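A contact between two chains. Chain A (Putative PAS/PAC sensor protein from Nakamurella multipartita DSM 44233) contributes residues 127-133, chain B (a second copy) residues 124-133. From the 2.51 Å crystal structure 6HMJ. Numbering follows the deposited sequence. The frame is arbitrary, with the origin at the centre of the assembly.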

# COMPACT_ATOMS: atom_id res chain seq x y z
N GLN A 127 -6.76 12.64 -19.31
CA GLN A 127 -6.72 11.19 -19.24
C GLN A 127 -5.34 10.69 -18.84
O GLN A 127 -5.21 9.76 -18.04
CB GLN A 127 -7.15 10.57 -20.57
CG GLN A 127 -7.47 9.09 -20.47
CD GLN A 127 -7.67 8.43 -21.81
OE1 GLN A 127 -6.91 8.67 -22.76
NE2 GLN A 127 -8.69 7.58 -21.91
N ALA A 128 -4.29 11.31 -19.39
CA ALA A 128 -2.93 10.91 -19.03
C ALA A 128 -2.68 11.11 -17.54
O ALA A 128 -2.13 10.23 -16.87
CB ALA A 128 -1.92 11.71 -19.86
N VAL A 129 -3.08 12.26 -17.00
CA VAL A 129 -2.83 12.55 -15.59
C VAL A 129 -3.53 11.51 -14.71
O VAL A 129 -2.97 11.05 -13.71
CB VAL A 129 -3.28 13.98 -15.25
CG1 VAL A 129 -3.32 14.19 -13.75
CG2 VAL A 129 -2.33 14.98 -15.89
N ARG A 130 -4.76 11.14 -15.07
CA ARG A 130 -5.48 10.13 -14.29
C ARG A 130 -4.72 8.81 -14.27
O ARG A 130 -4.66 8.14 -13.24
CB ARG A 130 -6.88 9.93 -14.86
CG ARG A 130 -7.93 10.87 -14.29
CD ARG A 130 -9.29 10.65 -14.93
NE ARG A 130 -9.32 11.08 -16.33
CZ ARG A 130 -10.39 11.01 -17.11
NH1 ARG A 130 -11.54 10.53 -16.64
NH2 ARG A 130 -10.32 11.43 -18.37
N ALA A 131 -4.14 8.42 -15.41
CA ALA A 131 -3.34 7.20 -15.44
C ALA A 131 -2.12 7.33 -14.54
O ALA A 131 -1.79 6.39 -13.80
CB ALA A 131 -2.92 6.89 -16.88
N ALA A 132 -1.44 8.47 -14.59
CA ALA A 132 -0.28 8.68 -13.73
C ALA A 132 -0.68 8.78 -12.27
O ALA A 132 0.02 8.25 -11.39
CB ALA A 132 0.47 9.94 -14.17
N ALA A 133 -1.79 9.45 -11.97
CA ALA A 133 -2.23 9.57 -10.59
C ALA A 133 -2.53 8.21 -9.98
O ALA A 133 -2.33 8.00 -8.78
CB ALA A 133 -3.46 10.47 -10.50
N GLU B 124 4.47 18.50 -22.22
CA GLU B 124 3.32 19.06 -21.51
C GLU B 124 2.63 18.01 -20.64
O GLU B 124 2.10 18.34 -19.58
CB GLU B 124 2.34 19.71 -22.49
CG GLU B 124 1.86 18.84 -23.64
CD GLU B 124 1.36 19.68 -24.81
OE1 GLU B 124 1.17 20.90 -24.63
OE2 GLU B 124 1.17 19.12 -25.91
N ILE B 125 2.62 16.75 -21.07
CA ILE B 125 2.03 15.69 -20.25
C ILE B 125 2.82 15.53 -18.96
O ILE B 125 2.26 15.43 -17.87
CB ILE B 125 1.94 14.37 -21.03
CG1 ILE B 125 1.06 14.53 -22.27
CG2 ILE B 125 1.43 13.25 -20.13
CD1 ILE B 125 0.95 13.28 -23.12
N ARG B 126 4.15 15.49 -19.07
CA ARG B 126 4.99 15.35 -17.88
C ARG B 126 4.80 16.53 -16.94
O ARG B 126 4.74 16.35 -15.72
CB ARG B 126 6.45 15.20 -18.29
CG ARG B 126 7.44 15.23 -17.13
CD ARG B 126 8.89 15.09 -17.59
NE ARG B 126 9.01 14.23 -18.77
CZ ARG B 126 9.19 14.67 -20.02
NH1 ARG B 126 9.28 15.97 -20.28
NH2 ARG B 126 9.29 13.79 -21.01
N GLN B 127 4.71 17.74 -17.49
CA GLN B 127 4.48 18.92 -16.66
C GLN B 127 3.17 18.80 -15.90
O GLN B 127 3.10 19.14 -14.71
CB GLN B 127 4.50 20.17 -17.53
CG GLN B 127 4.07 21.45 -16.81
CD GLN B 127 4.12 22.66 -17.71
OE1 GLN B 127 3.95 22.56 -18.93
NE2 GLN B 127 4.37 23.83 -17.12
N ALA B 128 2.11 18.33 -16.57
CA ALA B 128 0.81 18.22 -15.91
C ALA B 128 0.81 17.10 -14.87
O ALA B 128 0.24 17.26 -13.79
CB ALA B 128 -0.28 17.98 -16.95
N VAL B 129 1.43 15.96 -15.20
CA VAL B 129 1.48 14.85 -14.25
C VAL B 129 2.24 15.25 -13.00
O VAL B 129 1.82 14.95 -11.87
CB VAL B 129 2.10 13.61 -14.92
CG1 VAL B 129 2.42 12.54 -13.87
CG2 VAL B 129 1.16 13.05 -15.97
N ARG B 130 3.37 15.94 -13.17
CA ARG B 130 4.17 16.33 -12.01
C ARG B 130 3.48 17.41 -11.20
O ARG B 130 3.61 17.43 -9.97
CB ARG B 130 5.55 16.81 -12.47
CG ARG B 130 6.40 15.71 -13.10
CD ARG B 130 7.80 16.20 -13.43
NE ARG B 130 8.39 16.93 -12.31
CZ ARG B 130 9.54 17.59 -12.38
NH1 ARG B 130 10.23 17.62 -13.51
NH2 ARG B 130 10.00 18.22 -11.31
N ALA B 131 2.74 18.31 -11.85
CA ALA B 131 1.96 19.30 -11.11
C ALA B 131 0.93 18.60 -10.22
O ALA B 131 0.76 18.97 -9.05
CB ALA B 131 1.27 20.26 -12.08
N ALA B 132 0.24 17.60 -10.76
CA ALA B 132 -0.71 16.84 -9.96
C ALA B 132 0.00 16.04 -8.87
O ALA B 132 -0.49 15.94 -7.74
CB ALA B 132 -1.53 15.91 -10.85
N ALA B 133 1.16 15.46 -9.20
CA ALA B 133 1.92 14.70 -8.22
C ALA B 133 2.46 15.58 -7.10
O ALA B 133 2.79 15.07 -6.02
CB ALA B 133 3.07 13.96 -8.90

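Both stretches are helical throughout, and each belongs to a helix that extends beyond its two ends. Their N-to-C directions differ by 49°, so the helices run in broadly the same sense but cross rather than lie side by side, and their axes come within 9.1 Å. The backbones are closest where the two copies of one residue meet: the CA of Val129(A) lies 5.1 Å from the CA of Val129(B). Away from this point the backbones separate, as at the CA atoms of Ala128(A) and Ile125(B), 7.0 Å apart. Within each helix the main-chain polar groups are largely paired with one another, as in the bond from Ala132(A) N to Ala128(A) O at 3.0 Å and its counterpart from Ala132(B) N to Ala128(B) O, also 3.0 Å. No hydrogen bond crosses between the stretches, and the contact is one of apolar packing.

The two valines are its centre. Both adopt the t rotamer, with chi1 at 168°, and both have CA-to-CB bonds that point sideways, so it is the branching at CB that carries methyl groups to the partner. The CG2 atoms of Val129(A) and Val129(B) meet at 4.0 Å. Val129(A) spans two alanines one helical turn apart: its CG2 lies 3.8 Å from the CB of Ala128(B), and its CG1 lies 3.8 Å from the CB of Ala132(B). In the other direction, the CG1 of Val129(B) comes to 3.3 Å from the CB of Ala132(A), a tight approach for two methyl carbons.

Alanine suits the positions around the valines because its single methyl offers an apolar surface while taking up little room between the backbones. Ala128 and Ala132 in both chains direct their CB atoms toward the opposing helix, and their spacing of four residues keeps them on one face. Ile125(B) extends the patch: although its CA-to-CB bond points sideways, its branching at CB puts a methyl within reach, and this CG2 meets the CB of Ala128(A) at 3.7 Å.

Together the stretches bury 264 Å², a modest area, of which Val129(A) and Val129(B) contribute the largest shares, 67 and 55 Å². The polar residues lie outside this patch. The side chains of Gln127 and Arg130 in both chains, and of Glu124(B) and Arg126(B), stay well clear of the partner stretch and make no contact with it, so their long polar groups need not be stripped of solvent by this contact.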